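Local atomic coordinates of LAO/AO transport system kinase (Escherichia coli, PDB entry 2P67), a protein that belongs to the MeaB family of P-loop NTPases and forms a two-chain assembly, each chain carrying a parallel beta-sheet domain and a helical C-terminal extension. Residues Asp297-Tyr302 and Gln322-Ile327; Ile13-Arg17 and Ala48-Tyr52; Thr71-Ala75 and Cys240-Lys245; Ala137-Met141 and Ala167-Asp171. All coordinates share one frame. Numbering follows the deposited sequence.

Interaction 1: residues Asp297-Tyr302 and Gln322-Ile327; sequences DFDRYY and QLSEFI
This contact belongs to the C-terminal helical hairpin, far from the sheet domain. D297-Y302 lies on helix 296-310 and Q322-I327 on helix 316-328. The segments run antiparallel, at 166°, with axes 10.9 Å apart at closest approach. F298 pairs with F326 (CA to CA 7.9 Å) and Y302 with L323 (6.9 Å). F298, Y301, Y302 and F326 all take chi1 t. The Y301 and F326 rings form an offset stack, centroids 4.5 Å apart and planes at 15°. F298 CD1 is 3.6 Å from F326 CD2, and F298 CE1 is 3.5 Å from I327 CG1. L323 CD2 fits between Y301 CD2 (3.9 Å) and Y302 CD1 (3.8 Å). One water bridges Y301 OH (2.8 Å) and Q322 O (2.7 Å), donating to the carbonyl. Q322 NE2 bonds T305. T284 of the second subunit packs on F298 and L323. F298, Y301 and F326 form an aromatic cluster at the open end of an antiparallel alpha-helical hairpin, away from its turn.

Interaction 2: residues Ile13-Arg17 and Ala48-Tyr52; sequences IRRLR and AIMPY
I13-R17 is the last part of helix 9-17. It packs on A48-Y52, near the end of helix 36-49, with a 3-10 segment at 50-52 and Y52 N bonded to I49 O (2.8 Å). I13 sits opposite I49 (CA to CA 7.5 Å) and R17 opposite Y52 (8.0 Å). I13 comes first, with chi1 m and chi2 t. I13 CD1 lies 3.5 Å from A48 CB. I13 CG2 lies 4.2 Å from I49 CG2 and 4.3 Å from Y52 CE2. One turn on is L16, with chi1 t and chi2 p. L16 CD2 meets I49 CG2 at 4.0 Å. I49 takes chi1 p, and beyond this contact it packs on L143 and A146 of helix 133-146. L16 also touches A146, so the two residues share that helix as a floor. R17 closes the segment. Its chi1 m, chi2 t, chi3 p path lays the side chain flat over Y52, which has chi1 m. R17 CD is 3.7 Å from the centroid of the Y52 ring, 8° off the normal, a CH-pi contact. R17 NE is 3.2 Å from Y52 CD1, with guanidinium and ring each over a face of the other. The segments meet through apolar packing and an arginine side chain lying over a tyrosine face, without hydrogen bonds between them.

Interaction 3: residues Thr71-Ala75 and Cys240-Lys245; sequences TFLEA and CSALEK
K245 is the oddity here: it takes a left-handed backbone conformation (phi 55°, psi 52°), and its side chain folds back so that NZ donates to A242 O of its own loop (2.8 Å). The same NZ donates to a water (2.9 Å), which in turn donates to T71 O (2.7 Å) and E74 OE1 (2.7 Å). This water joins loop 240-245 to helix 69-82. The direct contact is tight and apolar. F72 and A242 come within 5.0 Å, CA to CA. A242 CB lies 3.4 Å from T71 OG1, 3.6 Å from F72 N and 4.3 Å from A75 CB. T71 has chi1 p, and its OG1 bonds G68 O in the probable P-loop. T71 CG2 touches L243 CD2 (3.8 Å), and A75 CB touches K245 CE (3.8 Å). C240, with chi1 p, sets SG 4.1 Å from F72 CD1 and 5.2 Å from the ring centroid, an oblique sulfur-aromatic contact. Nearby, S241 OG bonds D205, and A242 N bonds N202. Sequence and position after strand 236-239 are consistent with the Ser-Ala loop of P-loop G domains, packed on the helix that follows the P-loop.

Interaction 4: residues Ala137-Met141 and Ala167-Asp171; sequences ARELM and ARMVD
A167 starts a type I beta turn that runs to V170 and leads into strand 172-177. Facing it is one turn of helix 133-146, A137-M141, with M141 N bonded to A137 O (2.9 Å). R168 is the exposed residue of the turn. R168 O is 3.6 Å from R138 NH1 and R168 CB 4.0 Å from R138 NH2. R138 NH2 is 4.6 Å from R168 NE, and a water accepts weak hydrogen bonds from NH2 of both arginines. M169 CA is 7.2 Å from R138 CA. The M169 CA-to-CB bond points toward the helix, with chi1 p, chi2 t and chi3 p. M169 CB lies over a face of the R138 guanidinium, 3.6 Å from NH1. M169 SD is 4.0 Å from A137 CB and 3.8 Å from M141 SD. M169 O, bonded to R58, lies 3.5 Å from M141 CE. V170 CG1 meets M141 CE at 4.3 Å. D171 makes a salt bridge with R272, a residue of the sodium site. The R138 side chain is about 6 Å from that sodium ion. The contact joins helix 133-146 to the turn entering strand 172-177 of the parallel sheet, in an alpha/beta P-loop NTPase fold.

How the interactions relate
Interaction 4 is the most central contact, about 5 Å from the chain centre. Interactions 2, 3 and 1 lie about 22, 21 and 36 Å out. Interactions 2 and 4 both involve helix 133-146: it carries A137-M141 and backs I49 and L16. Interaction 3 lies beside the probable P-loop, on the opposite side of the chain's centre from interaction 1. Interaction 1 lies in the C-terminal hairpin, and five of its residues come within reach of the second subunit, against two in interaction 2 and one in interaction 4. Methionines fill the buried contact, aliphatic groups and one arginine-tyrosine pair join the outer helices, stacked rings join the hairpin, and water bridges appear in interactions 1, 3 and 4.

Interaction 1: residues Asp297-Tyr302 and Gln322-Ile327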
# COMPACT_ATOMS: atom_id res chain seq x y z
N ASP A 297 16.82 -19.79 -14.44
CA ASP A 297 15.88 -20.48 -15.31
C ASP A 297 14.47 -19.92 -15.19
O ASP A 297 13.77 -19.74 -16.20
CB ASP A 297 15.86 -21.98 -15.01
CG ASP A 297 17.10 -22.69 -15.53
OD1 ASP A 297 17.76 -22.17 -16.46
OD2 ASP A 297 17.40 -23.78 -15.01
N PHE A 298 14.04 -19.67 -13.95
CA PHE A 298 12.70 -19.14 -13.73
C PHE A 298 12.57 -17.70 -14.23
O PHE A 298 11.54 -17.34 -14.79
CB PHE A 298 12.25 -19.23 -12.27
CG PHE A 298 10.87 -18.68 -12.06
CD1 PHE A 298 9.75 -19.43 -12.39
CD2 PHE A 298 10.70 -17.38 -11.59
CE1 PHE A 298 8.46 -18.90 -12.23
CE2 PHE A 298 9.41 -16.85 -11.43
CZ PHE A 298 8.30 -17.61 -11.75
N ASP A 299 13.59 -16.89 -13.98
CA ASP A 299 13.61 -15.50 -14.42
C ASP A 299 13.45 -15.43 -15.94
O ASP A 299 12.71 -14.59 -16.46
CB ASP A 299 14.91 -14.81 -13.99
CG ASP A 299 15.08 -13.44 -14.62
OD1 ASP A 299 14.29 -12.53 -14.30
OD2 ASP A 299 15.99 -13.27 -15.45
N ARG A 300 14.14 -16.33 -16.64
CA ARG A 300 14.08 -16.41 -18.10
C ARG A 300 12.68 -16.77 -18.58
O ARG A 300 12.11 -16.07 -19.42
CB ARG A 300 15.13 -17.42 -18.60
CG ARG A 300 15.11 -17.70 -20.11
CD ARG A 300 16.37 -18.42 -20.57
NE ARG A 300 17.57 -17.59 -20.39
CZ ARG A 300 18.57 -17.86 -19.55
NH1 ARG A 300 18.56 -18.96 -18.80
NH2 ARG A 300 19.61 -17.03 -19.47
N TYR A 301 12.12 -17.85 -18.03
CA TYR A 301 10.79 -18.32 -18.37
C TYR A 301 9.71 -17.29 -18.01
O TYR A 301 8.74 -17.10 -18.77
CB TYR A 301 10.50 -19.63 -17.65
CG TYR A 301 9.28 -20.35 -18.17
CD1 TYR A 301 9.35 -21.10 -19.34
CD2 TYR A 301 8.06 -20.26 -17.51
CE1 TYR A 301 8.24 -21.76 -19.83
CE2 TYR A 301 6.93 -20.92 -18.00
CZ TYR A 301 7.04 -21.67 -19.16
OH TYR A 301 5.95 -22.33 -19.67
N TYR A 302 9.88 -16.64 -16.87
CA TYR A 302 8.98 -15.56 -16.45
C TYR A 302 8.97 -14.40 -17.45
O TYR A 302 7.91 -13.91 -17.84
CB TYR A 302 9.34 -15.08 -15.03
CG TYR A 302 8.42 -13.99 -14.53
CD1 TYR A 302 7.14 -14.30 -14.07
CD2 TYR A 302 8.82 -12.66 -14.52
CE1 TYR A 302 6.26 -13.30 -13.62
CE2 TYR A 302 7.96 -11.65 -14.07
CZ TYR A 302 6.68 -11.99 -13.64
OH TYR A 302 5.84 -10.99 -13.20
N GLN A 322 0.91 -21.60 -16.96
CA GLN A 322 2.20 -22.14 -17.34
C GLN A 322 3.31 -21.73 -16.37
O GLN A 322 4.24 -22.50 -16.14
CB GLN A 322 2.55 -21.80 -18.79
CG GLN A 322 2.90 -20.36 -19.07
CD GLN A 322 3.19 -20.14 -20.54
OE1 GLN A 322 2.60 -20.81 -21.40
NE2 GLN A 322 4.09 -19.22 -20.84
N LEU A 323 3.21 -20.53 -15.80
CA LEU A 323 4.12 -20.18 -14.71
C LEU A 323 3.96 -21.14 -13.53
O LEU A 323 4.96 -21.61 -12.97
CB LEU A 323 3.95 -18.72 -14.28
CG LEU A 323 4.56 -17.71 -15.24
CD1 LEU A 323 4.01 -16.31 -14.93
CD2 LEU A 323 6.10 -17.77 -15.22
N SER A 324 2.71 -21.43 -13.17
CA SER A 324 2.40 -22.35 -12.06
C SER A 324 2.95 -23.74 -12.31
O SER A 324 3.56 -24.35 -11.44
CB SER A 324 0.90 -22.44 -11.83
OG SER A 324 0.38 -21.22 -11.34
N GLU A 325 2.72 -24.25 -13.52
CA GLU A 325 3.25 -25.55 -13.92
C GLU A 325 4.78 -25.58 -13.88
O GLU A 325 5.36 -26.55 -13.38
CB GLU A 325 2.74 -25.94 -15.32
CG GLU A 325 1.24 -26.19 -15.38
CD GLU A 325 0.72 -26.54 -16.77
OE1 GLU A 325 1.45 -26.37 -17.78
OE2 GLU A 325 -0.44 -26.99 -16.85
N PHE A 326 5.42 -24.54 -14.39
CA PHE A 326 6.88 -24.44 -14.33
C PHE A 326 7.37 -24.52 -12.88
O PHE A 326 8.34 -25.24 -12.60
CB PHE A 326 7.38 -23.16 -14.99
CG PHE A 326 8.88 -23.09 -15.13
CD1 PHE A 326 9.51 -23.51 -16.31
CD2 PHE A 326 9.68 -22.60 -14.09
CE1 PHE A 326 10.89 -23.45 -16.45
CE2 PHE A 326 11.07 -22.53 -14.22
CZ PHE A 326 11.67 -22.96 -15.40
N ILE A 327 6.70 -23.80 -11.98
CA ILE A 327 7.05 -23.80 -10.56
C ILE A 327 6.86 -25.17 -9.89
O ILE A 327 7.76 -25.64 -9.19
CB ILE A 327 6.32 -22.67 -9.78
CG1 ILE A 327 6.85 -21.31 -10.22
CG2 ILE A 327 6.46 -22.85 -8.26
CD1 ILE A 327 5.86 -20.20 -10.09
O HOH W 1 5.12 -24.32 -17.87

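Interaction 2: residues Ile13-Arg17 and Ala48-Tyr52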
# COMPACT_ATOMS: atom_id res chain seq x y z
N ILE A 13 26.03 -9.80 28.98
CA ILE A 13 24.61 -9.39 29.07
C ILE A 13 24.33 -8.60 30.35
O ILE A 13 23.66 -7.56 30.29
CB ILE A 13 23.66 -10.56 28.87
CG1 ILE A 13 23.76 -11.06 27.42
CG2 ILE A 13 22.19 -10.14 29.21
CD1 ILE A 13 23.03 -12.38 27.17
N ARG A 14 24.84 -9.08 31.49
CA ARG A 14 24.75 -8.36 32.76
C ARG A 14 25.24 -6.91 32.61
O ARG A 14 24.52 -5.97 32.97
CB ARG A 14 25.56 -9.08 33.85
CG ARG A 14 25.42 -8.52 35.26
CD ARG A 14 26.47 -9.13 36.18
NE ARG A 14 26.23 -8.84 37.60
CZ ARG A 14 26.86 -9.44 38.61
NH1 ARG A 14 27.79 -10.37 38.37
NH2 ARG A 14 26.57 -9.12 39.86
N ARG A 15 26.44 -6.75 32.07
CA ARG A 15 27.07 -5.43 31.87
C ARG A 15 26.18 -4.57 30.96
O ARG A 15 25.98 -3.36 31.21
CB ARG A 15 28.44 -5.58 31.20
CG ARG A 15 29.55 -6.17 32.08
CD ARG A 15 30.97 -5.88 31.45
NE ARG A 15 31.16 -6.42 30.09
CZ ARG A 15 31.53 -7.68 29.81
NH1 ARG A 15 31.71 -8.57 30.80
NH2 ARG A 15 31.70 -8.06 28.55
N LEU A 16 25.64 -5.22 29.94
CA LEU A 16 24.79 -4.54 28.95
C LEU A 16 23.55 -3.98 29.65
O LEU A 16 23.20 -2.79 29.53
CB LEU A 16 24.41 -5.51 27.82
CG LEU A 16 23.37 -5.05 26.78
CD1 LEU A 16 24.00 -4.04 25.87
CD2 LEU A 16 22.77 -6.21 25.96
N ARG A 17 22.89 -4.83 30.43
CA ARG A 17 21.66 -4.44 31.12
C ARG A 17 21.89 -3.36 32.17
O ARG A 17 20.96 -2.61 32.52
CB ARG A 17 21.01 -5.66 31.77
CG ARG A 17 20.52 -6.69 30.81
CD ARG A 17 20.03 -7.91 31.58
NE ARG A 17 18.89 -7.56 32.44
CZ ARG A 17 18.53 -8.23 33.54
NH1 ARG A 17 19.21 -9.30 33.93
NH2 ARG A 17 17.47 -7.83 34.24
N ALA A 48 19.02 -14.35 23.76
CA ALA A 48 19.11 -14.21 25.21
C ALA A 48 18.51 -12.91 25.75
O ALA A 48 17.97 -12.90 26.86
CB ALA A 48 20.55 -14.39 25.69
N ILE A 49 18.57 -11.81 24.98
CA ILE A 49 18.12 -10.54 25.51
C ILE A 49 16.63 -10.25 25.35
O ILE A 49 16.13 -9.28 25.92
CB ILE A 49 18.95 -9.30 24.99
CG1 ILE A 49 18.79 -9.14 23.46
CG2 ILE A 49 20.41 -9.37 25.45
CD1 ILE A 49 19.10 -7.75 22.94
N MET A 50 15.93 -11.09 24.58
CA MET A 50 14.52 -10.83 24.26
C MET A 50 13.66 -10.52 25.52
O MET A 50 12.88 -9.58 25.51
CB MET A 50 13.91 -11.93 23.37
CG MET A 50 14.63 -12.15 22.03
SD MET A 50 14.90 -10.57 21.10
CE MET A 50 13.24 -10.12 20.95
N PRO A 51 13.83 -11.29 26.62
CA PRO A 51 13.01 -10.97 27.81
C PRO A 51 13.24 -9.58 28.44
O PRO A 51 12.38 -9.12 29.18
CB PRO A 51 13.40 -12.08 28.80
CG PRO A 51 13.89 -13.19 27.94
CD PRO A 51 14.66 -12.49 26.84
N TYR A 52 14.37 -8.94 28.12
CA TYR A 52 14.73 -7.63 28.69
C TYR A 52 14.29 -6.46 27.80
O TYR A 52 14.43 -5.28 28.16
CB TYR A 52 16.25 -7.58 28.96
CG TYR A 52 16.77 -8.83 29.64
CD1 TYR A 52 16.46 -9.12 30.97
CD2 TYR A 52 17.54 -9.75 28.94
CE1 TYR A 52 16.94 -10.30 31.59
CE2 TYR A 52 18.01 -10.92 29.54
CZ TYR A 52 17.70 -11.19 30.86
OH TYR A 52 18.18 -12.34 31.45

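Interaction 3: residues Thr71-Ala75 and Cys240-Lys245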
# COMPACT_ATOMS: atom_id res chain seq x y z
N THR A 71 19.56 19.66 13.88
CA THR A 71 19.35 20.63 14.96
C THR A 71 18.16 20.24 15.83
O THR A 71 18.21 20.37 17.06
CB THR A 71 19.21 22.09 14.46
OG1 THR A 71 18.02 22.24 13.67
CG2 THR A 71 20.41 22.47 13.63
N PHE A 72 17.10 19.76 15.17
CA PHE A 72 15.93 19.28 15.89
C PHE A 72 16.28 18.11 16.81
O PHE A 72 15.93 18.13 17.98
CB PHE A 72 14.78 18.89 14.95
CG PHE A 72 13.66 18.17 15.65
CD1 PHE A 72 12.73 18.89 16.38
CD2 PHE A 72 13.57 16.78 15.61
CE1 PHE A 72 11.71 18.24 17.06
CE2 PHE A 72 12.55 16.11 16.29
CZ PHE A 72 11.61 16.86 17.01
N LEU A 73 16.95 17.09 16.28
CA LEU A 73 17.34 15.94 17.08
C LEU A 73 18.19 16.29 18.28
O LEU A 73 18.01 15.74 19.37
CB LEU A 73 18.05 14.90 16.22
CG LEU A 73 17.13 14.10 15.29
CD1 LEU A 73 17.98 13.28 14.34
CD2 LEU A 73 16.14 13.23 16.09
N GLU A 74 19.13 17.21 18.09
CA GLU A 74 19.97 17.69 19.18
C GLU A 74 19.12 18.36 20.26
O GLU A 74 19.22 18.02 21.44
CB GLU A 74 21.05 18.65 18.66
CG GLU A 74 21.98 19.14 19.78
CD GLU A 74 22.84 20.32 19.37
OE1 GLU A 74 22.35 21.20 18.63
OE2 GLU A 74 24.01 20.37 19.80
N ALA A 75 18.29 19.32 19.86
CA ALA A 75 17.41 20.00 20.81
C ALA A 75 16.45 19.04 21.51
O ALA A 75 16.29 19.09 22.72
CB ALA A 75 16.65 21.15 20.11
N CYS A 240 8.29 24.55 15.27
CA CYS A 240 9.33 24.80 16.27
C CYS A 240 10.48 25.59 15.67
O CYS A 240 10.56 25.74 14.45
CB CYS A 240 9.84 23.49 16.90
SG CYS A 240 10.67 22.35 15.77
N SER A 241 11.34 26.12 16.53
CA SER A 241 12.65 26.58 16.10
C SER A 241 13.67 25.85 16.96
O SER A 241 13.85 26.21 18.12
CB SER A 241 12.82 28.09 16.29
OG SER A 241 14.08 28.50 15.76
N ALA A 242 14.31 24.82 16.40
CA ALA A 242 15.32 24.08 17.15
C ALA A 242 16.42 25.03 17.64
O ALA A 242 16.75 25.04 18.81
CB ALA A 242 15.93 22.97 16.30
N LEU A 243 16.93 25.86 16.73
CA LEU A 243 18.06 26.74 17.05
C LEU A 243 17.76 27.87 18.03
O LEU A 243 18.69 28.44 18.62
CB LEU A 243 18.77 27.24 15.78
CG LEU A 243 19.68 26.22 15.06
CD1 LEU A 243 20.55 26.91 14.02
CD2 LEU A 243 20.57 25.40 16.04
N GLU A 244 16.47 28.18 18.24
CA GLU A 244 16.05 29.14 19.26
C GLU A 244 15.48 28.47 20.51
O GLU A 244 15.10 29.15 21.47
CB GLU A 244 15.02 30.13 18.71
CG GLU A 244 15.51 30.94 17.53
CD GLU A 244 14.75 32.25 17.36
OE1 GLU A 244 13.88 32.56 18.20
OE2 GLU A 244 15.04 32.98 16.38
N LYS A 245 15.42 27.14 20.49
CA LYS A 245 14.83 26.36 21.59
C LYS A 245 13.40 26.79 21.93
O LYS A 245 13.07 27.06 23.09
CB LYS A 245 15.76 26.36 22.82
CG LYS A 245 16.83 25.27 22.80
CD LYS A 245 17.89 25.52 21.75
CE LYS A 245 18.52 24.20 21.29
NZ LYS A 245 19.24 24.35 20.00
O HOH W 2 19.83 22.13 18.29

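Interaction 4: residues Ala137-Met141 and Ala167-Asp171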
# COMPACT_ATOMS: atom_id res chain seq x y z
N ALA A 137 18.71 -2.16 11.92
CA ALA A 137 18.15 -1.12 12.78
C ALA A 137 17.36 -1.73 13.92
O ALA A 137 17.52 -1.32 15.07
CB ALA A 137 17.28 -0.14 11.95
N ARG A 138 16.50 -2.70 13.59
CA ARG A 138 15.69 -3.38 14.59
C ARG A 138 16.53 -4.07 15.66
O ARG A 138 16.23 -3.97 16.86
CB ARG A 138 14.73 -4.38 13.95
CG ARG A 138 13.57 -3.75 13.21
CD ARG A 138 12.66 -4.81 12.63
NE ARG A 138 11.88 -4.26 11.52
CZ ARG A 138 10.60 -3.93 11.56
NH1 ARG A 138 9.88 -4.09 12.67
NH2 ARG A 138 10.03 -3.43 10.45
N GLU A 139 17.56 -4.80 15.24
CA GLU A 139 18.43 -5.49 16.20
C GLU A 139 19.18 -4.49 17.12
O GLU A 139 19.28 -4.71 18.34
CB GLU A 139 19.37 -6.45 15.47
CG GLU A 139 18.59 -7.57 14.78
CD GLU A 139 19.44 -8.47 13.92
OE1 GLU A 139 20.56 -8.06 13.51
OE2 GLU A 139 18.96 -9.60 13.66
N LEU A 140 19.68 -3.40 16.55
CA LEU A 140 20.36 -2.40 17.35
C LEU A 140 19.39 -1.76 18.36
O LEU A 140 19.77 -1.49 19.49
CB LEU A 140 20.99 -1.34 16.47
CG LEU A 140 22.06 -1.81 15.46
CD1 LEU A 140 22.64 -0.58 14.78
CD2 LEU A 140 23.19 -2.61 16.12
N MET A 141 18.15 -1.53 17.92
CA MET A 141 17.08 -1.02 18.80
C MET A 141 16.84 -1.97 19.98
O MET A 141 16.74 -1.52 21.13
CB MET A 141 15.77 -0.82 18.01
CG MET A 141 15.79 0.36 17.03
SD MET A 141 14.29 0.43 15.99
CE MET A 141 13.14 1.23 17.15
N ALA A 167 8.26 3.84 9.92
CA ALA A 167 7.00 3.82 10.64
C ALA A 167 6.66 2.43 11.16
O ALA A 167 6.06 2.31 12.22
CB ALA A 167 5.87 4.30 9.74
N ARG A 168 7.07 1.41 10.41
CA ARG A 168 6.76 -0.00 10.70
C ARG A 168 7.52 -0.57 11.89
O ARG A 168 7.23 -1.68 12.33
CB ARG A 168 7.10 -0.88 9.49
CG ARG A 168 6.23 -0.71 8.28
CD ARG A 168 6.37 -1.89 7.34
NE ARG A 168 7.70 -2.04 6.75
CZ ARG A 168 7.98 -1.84 5.45
NH1 ARG A 168 7.02 -1.50 4.60
NH2 ARG A 168 9.22 -2.01 5.01
N MET A 169 8.52 0.15 12.38
CA MET A 169 9.28 -0.33 13.53
C MET A 169 9.22 0.56 14.78
O MET A 169 10.01 0.38 15.71
CB MET A 169 10.75 -0.61 13.13
CG MET A 169 11.63 0.63 12.90
SD MET A 169 13.33 0.17 12.32
CE MET A 169 12.98 0.15 10.60
N VAL A 170 8.31 1.54 14.82
CA VAL A 170 8.31 2.51 15.94
C VAL A 170 6.91 2.67 16.53
O VAL A 170 5.92 2.34 15.87
CB VAL A 170 8.87 3.91 15.53
CG1 VAL A 170 10.33 3.80 15.07
CG2 VAL A 170 7.97 4.58 14.47
N ASP A 171 6.85 3.15 17.77
CA ASP A 171 5.60 3.40 18.50
C ASP A 171 4.94 4.67 17.98
O ASP A 171 3.72 4.75 17.87
CB ASP A 171 5.89 3.60 20.00
CG ASP A 171 6.50 2.37 20.66
OD1 ASP A 171 6.25 1.24 20.17
OD2 ASP A 171 7.17 2.54 21.70
O HOH W 3 10.86 -1.43 7.99